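Putative methyltransferase (PDB 7DMB) probably transfers methyl groups from S-adenosylmethionine as a trans-acting partner of a polyketide synthase in calbistrin biosynthesis, and is seen here with S-adenosyl-L-homocysteine. Local coordinates at residues A[69-83]-A[146-159]. Numbering follows the deposited sequence.
Sequences CAIQMQEKLKSATCT and PWRVYDNVVDIVEG
The Tyr150 ring meets Met73 CG at its edge, in plane, while Gln72 CG approaches CE1 obliquely at 3.5 Å. One face of the Trp147 ring carries Tyr150 CD2 and Asp151 CB, both offset toward the rim. Gln72 runs alongside the tyrosine in the same direction, its amide turned 70° from the ring and held by Arg123 and the carbonyl of Asp120. The bend at chi3 brings Met73 CE against both Val149 CG1 and Val153 CG2. Lys76 slides past Val153 in the opposite direction and packs tightly on Val154, with Val154 CG2 3.5 Å from Lys76 CG; Lys76 NZ makes a weak bond to Tyr150 O.

Beyond the helices, Thr81 N gives an almost straight bond to Glu158 OE2 (2.9 Å, 176°) on the anti side of the carboxylate, and a water donates to that oxygen. Val157 O accepts twice from Thr83, from N at 3.0 Å and from the hydroxyl. Gly159 is the C-prime residue of the Schellman motif that ends helix 140-157.

Segments 69-79 and 146-157, of helices 56-79 and 140-157, run nearly parallel (7°), away from the cofactor pocket; helix 120-134 adjoins Tyr150, helix 319-324 touches Met73, and helix 85-101 lies against Cys82.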
loop_
_atom_site.group_PDB
_atom_site.type_symbol
_atom_site.label_atom_id
_atom_site.label_comp_id
_atom_site.label_asym_id
_atom_site.label_seq_id
_atom_site.Cartn_x
_atom_site.Cartn_y
_atom_site.Cartn_z
ATOM N N CYS A 69 19.790 1.542 -9.118
ATOM C CA CYS A 69 19.132 0.981 -10.300
ATOM C C CYS A 69 18.681 2.066 -11.274
ATOM O O CYS A 69 18.795 1.886 -12.492
ATOM C CB CYS A 69 17.917 0.119 -9.920
ATOM S SG CYS A 69 18.174 -1.088 -8.554
ATOM N N ALA A 70 18.108 3.166 -10.759
ATOM C CA ALA A 70 17.592 4.210 -11.637
ATOM C C ALA A 70 18.718 4.844 -12.448
ATOM O O ALA A 70 18.558 5.097 -13.644
ATOM C CB ALA A 70 16.842 5.272 -10.831
ATOM N N ILE A 71 19.866 5.093 -11.811
ATOM C CA ILE A 71 21.053 5.570 -12.528
ATOM C C ILE A 71 21.463 4.567 -13.597
ATOM O O ILE A 71 21.734 4.926 -14.749
ATOM C CB ILE A 71 22.208 5.818 -11.542
ATOM C CG1 ILE A 71 21.867 6.944 -10.552
ATOM C CG2 ILE A 71 23.519 6.106 -12.310
ATOM C CD1 ILE A 71 22.790 6.976 -9.306
ATOM N N GLN A 72 21.493 3.284 -13.223
ATOM C CA GLN A 72 21.903 2.219 -14.125
ATOM C C GLN A 72 20.937 2.040 -15.279
ATOM O O GLN A 72 21.306 1.427 -16.280
ATOM C CB GLN A 72 22.036 0.900 -13.344
ATOM C CG GLN A 72 23.076 -0.070 -13.893
ATOM C CD GLN A 72 24.507 0.382 -13.649
ATOM O OE1 GLN A 72 24.750 1.408 -13.027
ATOM N NE2 GLN A 72 25.460 -0.394 -14.139
ATOM N N MET A 73 19.706 2.549 -15.156
ATOM C CA MET A 73 18.701 2.389 -16.198
ATOM C C MET A 73 18.768 3.448 -17.288
ATOM O O MET A 73 18.158 3.260 -18.347
ATOM C CB MET A 73 17.304 2.416 -15.578
ATOM C CG MET A 73 16.916 1.110 -14.934
ATOM S SD MET A 73 15.690 1.366 -13.639
ATOM C CE MET A 73 14.208 1.497 -14.645
ATOM N N GLN A 74 19.483 4.545 -17.058
ATOM C CA GLN A 74 19.377 5.706 -17.940
ATOM C C GLN A 74 19.761 5.355 -19.373
ATOM O O GLN A 74 18.987 5.580 -20.310
ATOM C CB GLN A 74 20.241 6.853 -17.407
ATOM C CG GLN A 74 19.749 7.373 -16.060
ATOM C CD GLN A 74 18.293 7.818 -16.104
ATOM O OE1 GLN A 74 17.913 8.643 -16.950
ATOM N NE2 GLN A 74 17.469 7.282 -15.189
ATOM N N GLU A 75 20.957 4.798 -19.567
ATOM C CA GLU A 75 21.396 4.515 -20.929
ATOM C C GLU A 75 20.552 3.413 -21.552
ATOM O O GLU A 75 20.261 3.453 -22.755
ATOM C CB GLU A 75 22.884 4.137 -20.946
ATOM C CG GLU A 75 23.423 3.965 -22.371
ATOM C CD GLU A 75 24.877 3.525 -22.429
ATOM O OE1 GLU A 75 25.615 3.727 -21.438
ATOM O OE2 GLU A 75 25.283 2.979 -23.480
ATOM N N LYS A 76 20.120 2.453 -20.737
ATOM C CA LYS A 76 19.263 1.383 -21.226
ATOM C C LYS A 76 17.923 1.937 -21.704
ATOM O O LYS A 76 17.443 1.592 -22.794
ATOM C CB LYS A 76 19.071 0.350 -20.107
ATOM C CG LYS A 76 19.112 -1.090 -20.563
ATOM C CD LYS A 76 19.045 -2.083 -19.397
ATOM C CE LYS A 76 18.181 -3.293 -19.756
ATOM N NZ LYS A 76 18.275 -4.353 -18.756
ATOM N N LEU A 77 17.322 2.824 -20.913
ATOM C CA LEU A 77 16.019 3.369 -21.269
ATOM C C LEU A 77 16.088 4.182 -22.555
ATOM O O LEU A 77 15.194 4.089 -23.403
ATOM C CB LEU A 77 15.482 4.222 -20.121
ATOM C CG LEU A 77 14.452 3.489 -19.253
ATOM C CD1 LEU A 77 14.035 4.339 -18.078
ATOM C CD2 LEU A 77 13.256 3.106 -20.105
ATOM N N LYS A 78 17.156 4.966 -22.732
ATOM C CA LYS A 78 17.210 5.894 -23.858
ATOM C C LYS A 78 17.365 5.166 -25.191
ATOM O O LYS A 78 16.776 5.572 -26.196
ATOM C CB LYS A 78 18.346 6.893 -23.647
ATOM C CG LYS A 78 18.133 7.839 -22.468
ATOM C CD LYS A 78 16.648 8.180 -22.235
ATOM C CE LYS A 78 16.137 9.253 -23.232
ATOM N NZ LYS A 78 14.769 9.790 -22.966
ATOM N N SER A 79 18.132 4.082 -25.226
ATOM C CA SER A 79 18.234 3.323 -26.466
ATOM C C SER A 79 17.057 2.374 -26.692
ATOM O O SER A 79 16.974 1.762 -27.765
ATOM C CB SER A 79 19.548 2.534 -26.500
ATOM O OG SER A 79 19.866 2.009 -25.225
ATOM N N ALA A 80 16.145 2.245 -25.732
ATOM C CA ALA A 80 15.027 1.323 -25.866
ATOM C C ALA A 80 13.852 1.975 -26.590
ATOM O O ALA A 80 13.670 3.199 -26.582
ATOM C CB ALA A 80 14.569 0.819 -24.495
ATOM N N THR A 81 13.037 1.128 -27.206
ATOM C CA THR A 81 11.806 1.553 -27.859
ATOM C C THR A 81 10.672 1.495 -26.840
ATOM O O THR A 81 10.144 0.422 -26.544
ATOM C CB THR A 81 11.504 0.672 -29.065
ATOM O OG1 THR A 81 12.606 0.724 -29.980
ATOM C CG2 THR A 81 10.232 1.141 -29.761
ATOM N N CYS A 82 10.290 2.657 -26.308
ATOM C CA CYS A 82 9.107 2.762 -25.450
ATOM C C CYS A 82 7.850 2.576 -26.288
ATOM O O CYS A 82 7.472 3.462 -27.065
ATOM C CB CYS A 82 9.096 4.110 -24.734
ATOM S SG CYS A 82 10.301 4.162 -23.410
ATOM N N THR A 83 7.192 1.430 -26.121
ATOM C CA THR A 83 6.132 1.012 -27.026
ATOM C C THR A 83 4.756 1.532 -26.647
ATOM O O THR A 83 3.827 1.410 -27.452
ATOM C CB THR A 83 6.073 -0.510 -27.103
ATOM O OG1 THR A 83 6.019 -1.038 -25.775
ATOM C CG2 THR A 83 7.289 -1.041 -27.828
ATOM N N PRO A 146 13.516 -3.478 -6.994
ATOM C CA PRO A 146 14.125 -2.475 -7.894
ATOM C C PRO A 146 15.194 -3.065 -8.812
ATOM O O PRO A 146 15.264 -2.694 -9.993
ATOM C CB PRO A 146 14.696 -1.420 -6.926
ATOM C CG PRO A 146 14.653 -2.056 -5.561
ATOM C CD PRO A 146 13.560 -3.078 -5.578
ATOM N N TRP A 147 15.995 -4.009 -8.314
ATOM C CA TRP A 147 16.970 -4.679 -9.168
ATOM C C TRP A 147 16.291 -5.302 -10.384
ATOM O O TRP A 147 16.748 -5.134 -11.528
ATOM C CB TRP A 147 17.739 -5.748 -8.383
ATOM C CG TRP A 147 18.368 -6.725 -9.322
ATOM C CD1 TRP A 147 17.843 -7.916 -9.758
ATOM C CD2 TRP A 147 19.602 -6.554 -10.013
ATOM N NE1 TRP A 147 18.694 -8.494 -10.664
ATOM C CE2 TRP A 147 19.783 -7.682 -10.834
ATOM C CE3 TRP A 147 20.581 -5.554 -10.012
ATOM C CZ2 TRP A 147 20.913 -7.847 -11.635
ATOM C CZ3 TRP A 147 21.705 -5.717 -10.818
ATOM C CH2 TRP A 147 21.861 -6.853 -11.612
ATOM N N ARG A 148 15.180 -6.008 -10.154
ATOM C CA ARG A 148 14.436 -6.628 -11.254
ATOM C C ARG A 148 13.863 -5.594 -12.221
ATOM O O ARG A 148 13.768 -5.859 -13.427
ATOM C CB ARG A 148 13.286 -7.487 -10.721
ATOM C CG ARG A 148 13.657 -8.786 -10.031
ATOM C CD ARG A 148 12.362 -9.561 -9.736
ATOM N NE ARG A 148 12.617 -10.746 -8.930
ATOM C CZ ARG A 148 11.687 -11.569 -8.469
ATOM N NH1 ARG A 148 10.403 -11.346 -8.714
ATOM N NH2 ARG A 148 12.057 -12.621 -7.754
ATOM N N VAL A 149 13.426 -4.439 -11.713
ATOM C CA VAL A 149 12.923 -3.398 -12.602
ATOM C C VAL A 149 14.038 -2.924 -13.525
ATOM O O VAL A 149 13.869 -2.833 -14.748
ATOM C CB VAL A 149 12.329 -2.239 -11.785
ATOM C CG1 VAL A 149 12.250 -0.978 -12.649
ATOM C CG2 VAL A 149 10.966 -2.636 -11.224
ATOM N N TYR A 150 15.196 -2.621 -12.946
ATOM C CA TYR A 150 16.376 -2.302 -13.745
ATOM C C TYR A 150 16.681 -3.422 -14.732
ATOM O O TYR A 150 16.899 -3.180 -15.923
ATOM C CB TYR A 150 17.586 -2.083 -12.836
ATOM C CG TYR A 150 18.863 -2.559 -13.493
ATOM C CD1 TYR A 150 19.453 -1.808 -14.510
ATOM C CD2 TYR A 150 19.461 -3.761 -13.135
ATOM C CE1 TYR A 150 20.591 -2.225 -15.137
ATOM C CE2 TYR A 150 20.604 -4.185 -13.766
ATOM C CZ TYR A 150 21.167 -3.404 -14.766
ATOM O OH TYR A 150 22.316 -3.794 -15.423
ATOM N N ASP A 151 16.682 -4.657 -14.241
ATOM C CA ASP A 151 17.183 -5.795 -14.992
ATOM C C ASP A 151 16.260 -6.196 -16.135
ATOM O O ASP A 151 16.690 -6.930 -17.026
ATOM C CB ASP A 151 17.388 -6.966 -14.024
ATOM C CG ASP A 151 18.192 -8.087 -14.623
ATOM O OD1 ASP A 151 19.257 -7.831 -15.228
ATOM O OD2 ASP A 151 17.739 -9.234 -14.495
ATOM N N ASN A 152 15.011 -5.730 -16.139
ATOM C CA ASN A 152 14.045 -6.122 -17.159
ATOM C C ASN A 152 13.465 -4.939 -17.921
ATOM O O ASN A 152 12.566 -5.138 -18.741
ATOM C CB ASN A 152 12.887 -6.911 -16.534
ATOM C CG ASN A 152 13.318 -8.221 -15.968
ATOM O OD1 ASN A 152 13.361 -9.231 -16.677
ATOM N ND2 ASN A 152 13.635 -8.228 -14.675
ATOM N N VAL A 153 13.945 -3.723 -17.667
ATOM C CA VAL A 153 13.209 -2.537 -18.100
ATOM C C VAL A 153 13.004 -2.534 -19.614
ATOM O O VAL A 153 11.900 -2.243 -20.099
ATOM C CB VAL A 153 13.912 -1.261 -17.600
ATOM C CG1 VAL A 153 15.325 -1.172 -18.126
ATOM C CG2 VAL A 153 13.091 -0.036 -17.969
ATOM N N VAL A 154 14.033 -2.909 -20.382
ATOM C CA VAL A 154 13.918 -2.908 -21.843
ATOM C C VAL A 154 12.881 -3.927 -22.305
ATOM O O VAL A 154 11.987 -3.600 -23.089
ATOM C CB VAL A 154 15.286 -3.162 -22.506
ATOM C CG1 VAL A 154 15.101 -3.481 -24.024
ATOM C CG2 VAL A 154 16.220 -1.948 -22.302
ATOM N N ASP A 155 12.980 -5.170 -21.831
ATOM C CA ASP A 155 11.940 -6.153 -22.129
ATOM C C ASP A 155 10.562 -5.654 -21.720
ATOM O O ASP A 155 9.564 -6.019 -22.345
ATOM C CB ASP A 155 12.219 -7.478 -21.420
ATOM C CG ASP A 155 13.276 -8.306 -22.118
ATOM O OD1 ASP A 155 13.752 -7.894 -23.190
ATOM O OD2 ASP A 155 13.636 -9.376 -21.584
ATOM N N ILE A 156 10.481 -4.827 -20.680
ATOM C CA ILE A 156 9.174 -4.347 -20.248
ATOM C C ILE A 156 8.677 -3.234 -21.169
ATOM O O ILE A 156 7.570 -3.321 -21.717
ATOM C CB ILE A 156 9.214 -3.912 -18.769
ATOM C CG1 ILE A 156 9.509 -5.117 -17.860
ATOM C CG2 ILE A 156 7.891 -3.220 -18.369
ATOM C CD1 ILE A 156 9.919 -4.755 -16.447
ATOM N N VAL A 157 9.490 -2.191 -21.395
ATOM C CA VAL A 157 8.997 -1.090 -22.233
ATOM C C VAL A 157 8.877 -1.501 -23.690
ATOM O O VAL A 157 8.171 -0.837 -24.458
ATOM C CB VAL A 157 9.869 0.179 -22.153
ATOM C CG1 VAL A 157 10.017 0.660 -20.713
ATOM C CG2 VAL A 157 11.224 -0.053 -22.827
ATOM N N GLU A 158 9.539 -2.574 -24.102
ATOM C CA GLU A 158 9.364 -3.044 -25.466
ATOM C C GLU A 158 8.281 -4.110 -25.597
ATOM O O GLU A 158 8.114 -4.668 -26.689
ATOM C CB GLU A 158 10.691 -3.547 -26.019
ATOM C CG GLU A 158 11.737 -2.433 -26.016
ATOM C CD GLU A 158 12.917 -2.686 -26.932
ATOM O OE1 GLU A 158 13.093 -3.834 -27.418
ATOM O OE2 GLU A 158 13.678 -1.722 -27.155
ATOM N N GLY A 159 7.540 -4.397 -24.525
ATOM C CA GLY A 159 6.368 -5.260 -24.622
ATOM C C GLY A 159 6.647 -6.740 -24.729
ATOM O O GLY A 159 5.799 -7.482 -25.232
HETATM O O HOH W 1 14.281 -0.998 -29.828
#